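Local coordinates for protein DNA-entry nuclease (Competence-specific nuclease) (PDB 4QGO) that probably cleaves DNA as a non-specific endonuclease of the His-Me finger clan, acting as a virulence factor of Streptococcus agalactiae, at residues 68-71 against 72-76; 112-116 against 117-121. The protein carries 1 engineered substitution. All coordinates share one frame; numbering follows the deposited sequence.

Contact 1 (68-71 against 72-76)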
ATOM      1  N   ALA A  68       2.015  11.895  -3.192  1.00  5.52           N
ATOM      2  CA  ALA A  68       1.001  12.584  -3.981  1.00  4.00           C
ATOM      3  C   ALA A  68       0.375  13.714  -3.202  1.00  4.68           C
ATOM      4  O   ALA A  68       0.366  13.711  -1.964  1.00  5.30           O
ATOM      5  CB  ALA A  68      -0.084  11.614  -4.432  1.00  5.40           C
ATOM      6  N   MET A  69      -0.116  14.707  -3.942  1.00  4.88           N
ATOM      7  CA  MET A  69      -1.098  15.644  -3.433  1.00  5.25           C
ATOM      8  C   MET A  69      -2.315  15.440  -4.292  1.00  6.46           C
ATOM      9  O   MET A  69      -2.257  15.617  -5.509  1.00  6.64           O
ATOM     10  CB  MET A  69      -0.624  17.096  -3.530  1.00  7.37           C
ATOM     11  CG  MET A  69      -1.720  18.111  -3.203  1.00  7.97           C
ATOM     12  SD  MET A  69      -2.275  18.032  -1.476  1.00 16.70           S
ATOM     13  CE  MET A  69      -0.820  18.580  -0.632  1.00 23.15           C
ATOM     14  N   LEU A  70      -3.388  15.005  -3.651  1.00  6.40           N
ATOM     15  CA  LEU A  70      -4.585  14.570  -4.345  1.00  7.15           C
ATOM     16  C   LEU A  70      -5.704  15.583  -4.219  1.00  8.86           C
ATOM     17  O   LEU A  70      -5.947  16.127  -3.148  1.00  8.52           O
ATOM     18  CB  LEU A  70      -5.061  13.227  -3.780  1.00  7.14           C
ATOM     19  CG  LEU A  70      -4.074  12.053  -3.798  1.00  5.17           C
ATOM     20  CD1 LEU A  70      -4.643  10.851  -3.037  1.00  7.22           C
ATOM     21  CD2 LEU A  70      -3.713  11.656  -5.225  1.00  6.25           C
ATOM     22  N   ASP A  71      -6.391  15.820  -5.330  1.00  7.88           N
ATOM     23  CA  ASP A  71      -7.615  16.605  -5.319  1.00  8.19           C
ATOM     24  C   ASP A  71      -8.435  16.243  -6.556  1.00  7.59           C
ATOM     25  O   ASP A  71      -8.051  15.355  -7.333  1.00  8.15           O
ATOM     26  CB  ASP A  71      -7.339  18.122  -5.202  1.00  8.02           C
ATOM     27  CG  ASP A  71      -6.580  18.694  -6.394  1.00 11.45           C
ATOM     28  OD1 ASP A  71      -6.743  18.206  -7.533  1.00 10.08           O
ATOM     29  OD2 ASP A  71      -5.817  19.662  -6.192  1.00 12.35           O
ATOM     30  N   ARG A  72      -9.558  16.920  -6.741  1.00  7.71           N
ATOM     31  CA  ARG A  72     -10.464  16.552  -7.823  1.00 10.31           C
ATOM     32  C   ARG A  72      -9.904  16.769  -9.217  1.00  9.97           C
ATOM     33  O   ARG A  72     -10.459  16.243 -10.182  1.00 10.94           O
ATOM     34  CB  ARG A  72     -11.809  17.261  -7.669  1.00 14.84           C
ATOM     35  CG  ARG A  72     -12.684  16.614  -6.616  1.00 23.97           C
ATOM     36  CD  ARG A  72     -14.095  17.141  -6.660  1.00 28.07           C
ATOM     37  NE  ARG A  72     -15.000  16.220  -7.335  1.00 41.26           N
ATOM     38  CZ  ARG A  72     -16.287  16.089  -7.033  1.00 56.14           C
ATOM     39  NH1 ARG A  72     -16.821  16.820  -6.060  1.00 37.50           N
ATOM     40  NH2 ARG A  72     -17.039  15.225  -7.699  1.00 28.08           N
ATOM     41  N   THR A  73      -8.821  17.536  -9.340  1.00  8.34           N
ATOM     42  CA  THR A  73      -8.229  17.762 -10.659  1.00  7.49           C
ATOM     43  C   THR A  73      -7.505  16.545 -11.234  1.00 10.09           C
ATOM     44  O   THR A  73      -7.277  16.481 -12.441  1.00 11.69           O
ATOM     45  CB  THR A  73      -7.269  18.982 -10.704  1.00  9.91           C
ATOM     46  OG1 THR A  73      -6.059  18.684  -9.989  1.00 11.25           O
ATOM     47  CG2 THR A  73      -7.934  20.232 -10.121  1.00 14.63           C
ATOM     48  N   ILE A  74      -7.127  15.585 -10.388  1.00  7.71           N
ATOM     49  CA  ILE A  74      -6.460  14.382 -10.888  1.00  7.61           C
ATOM     50  C   ILE A  74      -7.209  13.088 -10.568  1.00  7.86           C
ATOM     51  O   ILE A  74      -6.798  12.007 -10.982  1.00  8.12           O
ATOM     52  CB  ILE A  74      -4.979  14.285 -10.442  1.00  5.92           C
ATOM     53  CG1 ILE A  74      -4.853  14.153  -8.922  1.00  9.51           C
ATOM     54  CG2 ILE A  74      -4.201  15.492 -10.945  1.00  8.52           C
ATOM     55  CD1 ILE A  74      -3.429  13.832  -8.474  1.00  9.32           C
ATOM     56  N   ARG A  75      -8.321  13.219  -9.849  1.00  6.45           N
ATOM     57  CA  ARG A  75      -9.230  12.124  -9.576  1.00  6.95           C
ATOM     58  C   ARG A  75      -9.756  11.533 -10.880  1.00  8.91           C
ATOM     59  O   ARG A  75     -10.117  12.267 -11.807  1.00  9.92           O
ATOM     60  CB  ARG A  75     -10.386  12.657  -8.724  1.00  8.33           C
ATOM     61  CG  ARG A  75     -11.452  11.643  -8.366  1.00  9.11           C
ATOM     62  CD  ARG A  75     -11.078  10.740  -7.193  1.00  9.12           C
ATOM     63  NE  ARG A  75     -12.288  10.057  -6.734  1.00 10.18           N
ATOM     64  CZ  ARG A  75     -12.767   8.929  -7.251  1.00  9.08           C
ATOM     65  NH1 ARG A  75     -12.120   8.293  -8.222  1.00  9.03           N
ATOM     66  NH2 ARG A  75     -13.906   8.432  -6.779  1.00 11.58           N
ATOM     67  N   GLN A  76      -9.788  10.207 -10.952  1.00  7.46           N
ATOM     68  CA  GLN A  76     -10.242   9.511 -12.148  1.00  9.04           C
ATOM     69  C   GLN A  76     -11.459   8.648 -11.837  1.00  8.15           C
ATOM     70  O   GLN A  76     -11.348   7.605 -11.184  1.00  8.71           O
ATOM     71  CB  GLN A  76      -9.097   8.673 -12.722  1.00 10.00           C
ATOM     72  CG  GLN A  76      -9.468   7.772 -13.896  1.00  9.11           C
ATOM     73  CD  GLN A  76      -9.933   8.528 -15.128  1.00 15.90           C
ATOM     74  OE1 GLN A  76     -11.022   9.098 -15.152  1.00 14.80           O
ATOM     75  NE2 GLN A  76      -9.108   8.517 -16.170  1.00 31.75           N
TER
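D71 and T73 meet through one carboxylate oxygen, just where the chain leaves strand 66-70. The D71 side chain can be followed outward. Its CB sits beside the following peptide nitrogen, and CG leaves between the backbone N and the carbonyl carbon (chi1 64°), which swings the carboxylate back over the turn. D71 OD1 then receives two donors. T73 OG1 donates to the syn lone pair of D71 OD1 at 2.6 Å. T73 N reaches D71 OD1 from the anti side at 2.8 Å, tilted out of the carboxylate plane. D71 OD2, at the tip, forms a salt bridge with R169. The T73 N bond makes an Asx turn. The same residues form a type I beta turn, in which I74 N donates to D71 O at 3.2 Å, with a weaker bond from R75 N to the same oxygen. Further on, I74 CD1 packs 3.9 Å from L70 CD2, the two side chains crossing at about a right angle, and the same methyl lies 3.7 Å from M69 O. With two donors on one oxygen and an arginine at the other, the carboxylate's rotation is fixed, and the charged form of D71 is probably stabilised.

Contact 2 (112-116 against 117-121); sequences ALIAY and ALAGN. Engineered in segment 112-116: A112 (natural residue His). With SO4 (sulfate ion), chain E.
Y116 and G120 meet twice: G120 CA lies over one face of the tyrosine ring, while G120 N donates to Y116 O at 2.8 Å, tilted 22° from the carbonyl plane. A weak second bond reaches Y116 O from A119 N. CG anti to the backbone N (chi1 180°) sends the ring out toward a sulfate ion, probably from the crystallisation liquor. Sulfate O2 lies at the ring edge, in plane, and accepts a hydrogen bond from Y116 OH at 2.8 Å; R81 N holds the same ion, and R80 makes a cation-pi contact with the ring. One residue earlier, A115 occupies the N-cap position. A115 O takes L118 N at 3.0 Å from well above its carbonyl plane, and A119 N almost head-on at 3.3 Å. This single turn belongs to the connection between strands 108-112 and 135-139, the two strands of the beta-beta-alpha finger typical of His-Me nucleases, whose helix comes later in the chain. The first strand ends in A112, an engineered alanine in place of the natural histidine, a position consistent with the histidine that ends the DRGH-type signature (here D-K-G-H) of these nucleases. I114 CG2 touches A119 CB at 3.9 Å, while I114 also rests on Y172 and V174 of strand 170-177. A115 CB meets the L118 branch point, CG, at 4.0 Å. L118 continues onto V160 and R161 of helix 153-165 and onto L70.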
ATOM      1  N   ALA A 112      -1.106  -1.716  -6.809  1.00  5.63           N
ATOM      2  CA  ALA A 112      -0.667  -0.340  -7.032  1.00  6.01           C
ATOM      3  C   ALA A 112      -0.313   0.356  -5.727  1.00  6.03           C
ATOM      4  O   ALA A 112      -1.013   0.206  -4.727  1.00  8.17           O
ATOM      5  CB  ALA A 112      -1.756   0.451  -7.736  1.00  7.09           C
ATOM      6  N   LEU A 113       0.766   1.133  -5.740  1.00  5.54           N
ATOM      7  CA  LEU A 113       1.072   1.991  -4.596  1.00  6.28           C
ATOM      8  C   LEU A 113       0.067   3.134  -4.561  1.00  6.28           C
ATOM      9  O   LEU A 113      -0.597   3.368  -3.542  1.00  6.28           O
ATOM     10  CB  LEU A 113       2.498   2.547  -4.679  1.00  4.96           C
ATOM     11  CG  LEU A 113       3.622   1.628  -4.172  1.00  5.97           C
ATOM     12  CD1 LEU A 113       3.708   0.315  -4.928  1.00  5.97           C
ATOM     13  CD2 LEU A 113       4.967   2.363  -4.265  1.00  6.13           C
ATOM     14  N   ILE A 114      -0.038   3.837  -5.689  1.00  5.68           N
ATOM     15  CA  ILE A 114      -1.002   4.925  -5.843  1.00  4.00           C
ATOM     16  C   ILE A 114      -2.109   4.466  -6.791  1.00  6.37           C
ATOM     17  O   ILE A 114      -1.856   4.185  -7.958  1.00  7.32           O
ATOM     18  CB  ILE A 114      -0.341   6.199  -6.411  1.00  7.03           C
ATOM     19  CG1 ILE A 114       0.908   6.585  -5.605  1.00  6.17           C
ATOM     20  CG2 ILE A 114      -1.339   7.343  -6.418  1.00  9.51           C
ATOM     21  CD1 ILE A 114       0.619   7.011  -4.176  1.00  7.97           C
ATOM     22  N   ALA A 115      -3.332   4.386  -6.266  1.00  6.05           N
ATOM     23  CA  ALA A 115      -4.486   3.867  -7.002  1.00  7.29           C
ATOM     24  C   ALA A 115      -4.873   4.670  -8.240  1.00  6.20           C
ATOM     25  O   ALA A 115      -4.810   5.899  -8.255  1.00  8.04           O
ATOM     26  CB  ALA A 115      -5.691   3.737  -6.064  1.00  5.98           C
ATOM     27  N   TYR A 116      -5.295   3.941  -9.267  1.00  8.29           N
ATOM     28  CA  TYR A 116      -5.759   4.527 -10.508  1.00  8.33           C
ATOM     29  C   TYR A 116      -6.859   5.552 -10.262  1.00  8.34           C
ATOM     30  O   TYR A 116      -6.837   6.644 -10.825  1.00  7.56           O
ATOM     31  CB  TYR A 116      -6.270   3.420 -11.448  1.00  9.04           C
ATOM     32  CG  TYR A 116      -6.777   3.947 -12.772  1.00 10.28           C
ATOM     33  CD1 TYR A 116      -5.890   4.352 -13.757  1.00 15.09           C
ATOM     34  CD2 TYR A 116      -8.141   4.063 -13.024  1.00 12.17           C
ATOM     35  CE1 TYR A 116      -6.338   4.847 -14.965  1.00 15.26           C
ATOM     36  CE2 TYR A 116      -8.595   4.547 -14.237  1.00 14.87           C
ATOM     37  CZ  TYR A 116      -7.686   4.944 -15.195  1.00 17.54           C
ATOM     38  OH  TYR A 116      -8.121   5.438 -16.407  1.00 22.88           O
ATOM     39  N   ALA A 117      -7.827   5.207  -9.420  1.00  7.91           N
ATOM     40  CA  ALA A 117      -8.948   6.114  -9.187  1.00  8.37           C
ATOM     41  C   ALA A 117      -8.503   7.427  -8.541  1.00  7.44           C
ATOM     42  O   ALA A 117      -9.151   8.455  -8.698  1.00  8.43           O
ATOM     43  CB  ALA A 117     -10.011   5.439  -8.333  1.00 11.60           C
ATOM     44  N   LEU A 118      -7.393   7.392  -7.811  1.00  6.74           N
ATOM     45  CA  LEU A 118      -6.952   8.577  -7.083  1.00  6.08           C
ATOM     46  C   LEU A 118      -6.156   9.554  -7.938  1.00  7.47           C
ATOM     47  O   LEU A 118      -6.239  10.764  -7.738  1.00  9.12           O
ATOM     48  CB  LEU A 118      -6.146   8.190  -5.836  1.00  7.95           C
ATOM     49  CG  LEU A 118      -6.900   7.355  -4.809  1.00  8.96           C
ATOM     50  CD1 LEU A 118      -5.966   6.967  -3.665  1.00  8.81           C
ATOM     51  CD2 LEU A 118      -8.112   8.114  -4.280  1.00 10.95           C
ATOM     52  N   ALA A 119      -5.405   9.038  -8.910  1.00  7.54           N
ATOM     53  CA  ALA A 119      -4.465   9.894  -9.615  1.00  8.12           C
ATOM     54  C   ALA A 119      -4.416   9.652 -11.115  1.00  9.42           C
ATOM     55  O   ALA A 119      -3.548  10.196 -11.809  1.00 10.88           O
ATOM     56  CB  ALA A 119      -3.117   9.717  -9.022  1.00 10.42           C
ATOM     57  N   GLY A 120      -5.357   8.852 -11.610  1.00  8.92           N
ATOM     58  CA  GLY A 120      -5.374   8.476 -13.013  1.00  9.56           C
ATOM     59  C   GLY A 120      -5.552   9.610 -14.011  1.00 13.74           C
ATOM     60  O   GLY A 120      -5.337   9.416 -15.206  1.00 19.53           O
ATOM     61  N   ASN A 121      -5.939  10.791 -13.536  0.65  9.33           N
ATOM     62  CA  ASN A 121      -6.095  11.941 -14.422  0.65 11.38           C
ATOM     63  C   ASN A 121      -4.911  12.917 -14.348  0.65 12.02           C
ATOM     64  O   ASN A 121      -4.980  14.024 -14.886  0.65 12.73           O
ATOM     65  CB  ASN A 121      -7.414  12.665 -14.131  0.65 12.14           C
ATOM     66  CG  ASN A 121      -7.933  13.439 -15.326  0.65 14.44           C
ATOM     67  OD1 ASN A 121      -7.719  13.045 -16.472  0.65 17.48           O
ATOM     68  ND2 ASN A 121      -8.618  14.548 -15.062  0.65 15.09           N
TER
HETATM   69  S   SO4 E 303      -6.328   5.603 -19.673  0.70 47.40           S
HETATM   70  O1  SO4 E 303      -6.079   4.167 -19.754  0.70 45.16           O
HETATM   71  O2  SO4 E 303      -6.164   6.050 -18.290  0.70 24.55           O
HETATM   72  O3  SO4 E 303      -5.380   6.313 -20.527  0.70 57.04           O
HETATM   73  O4  SO4 E 303      -7.688   5.881 -20.127  0.70 30.28           O

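How the contacts relate
Read from the N terminus, strand 66-70 of the large antiparallel sheet ends in contact 1, which closes a tight turn and sends the chain into a long loop, partly unmodelled. That loop leads to strand 108-112, and contact 2 then forms the short helix that follows it. The two are in series, neither nested nor crossed, yet their centres lie 9 Å apart. The segment leaving the turn runs back past the short helix, where Q76 N lies 2.9 Å from A117 O and I74 O 3.0 Å from N121 N, both probable hydrogen bonds. Helix 153-165 packs against both through L70 and L118, joining strand 66-70, next to the outermost strand 52-54, to the segment following the first finger strand.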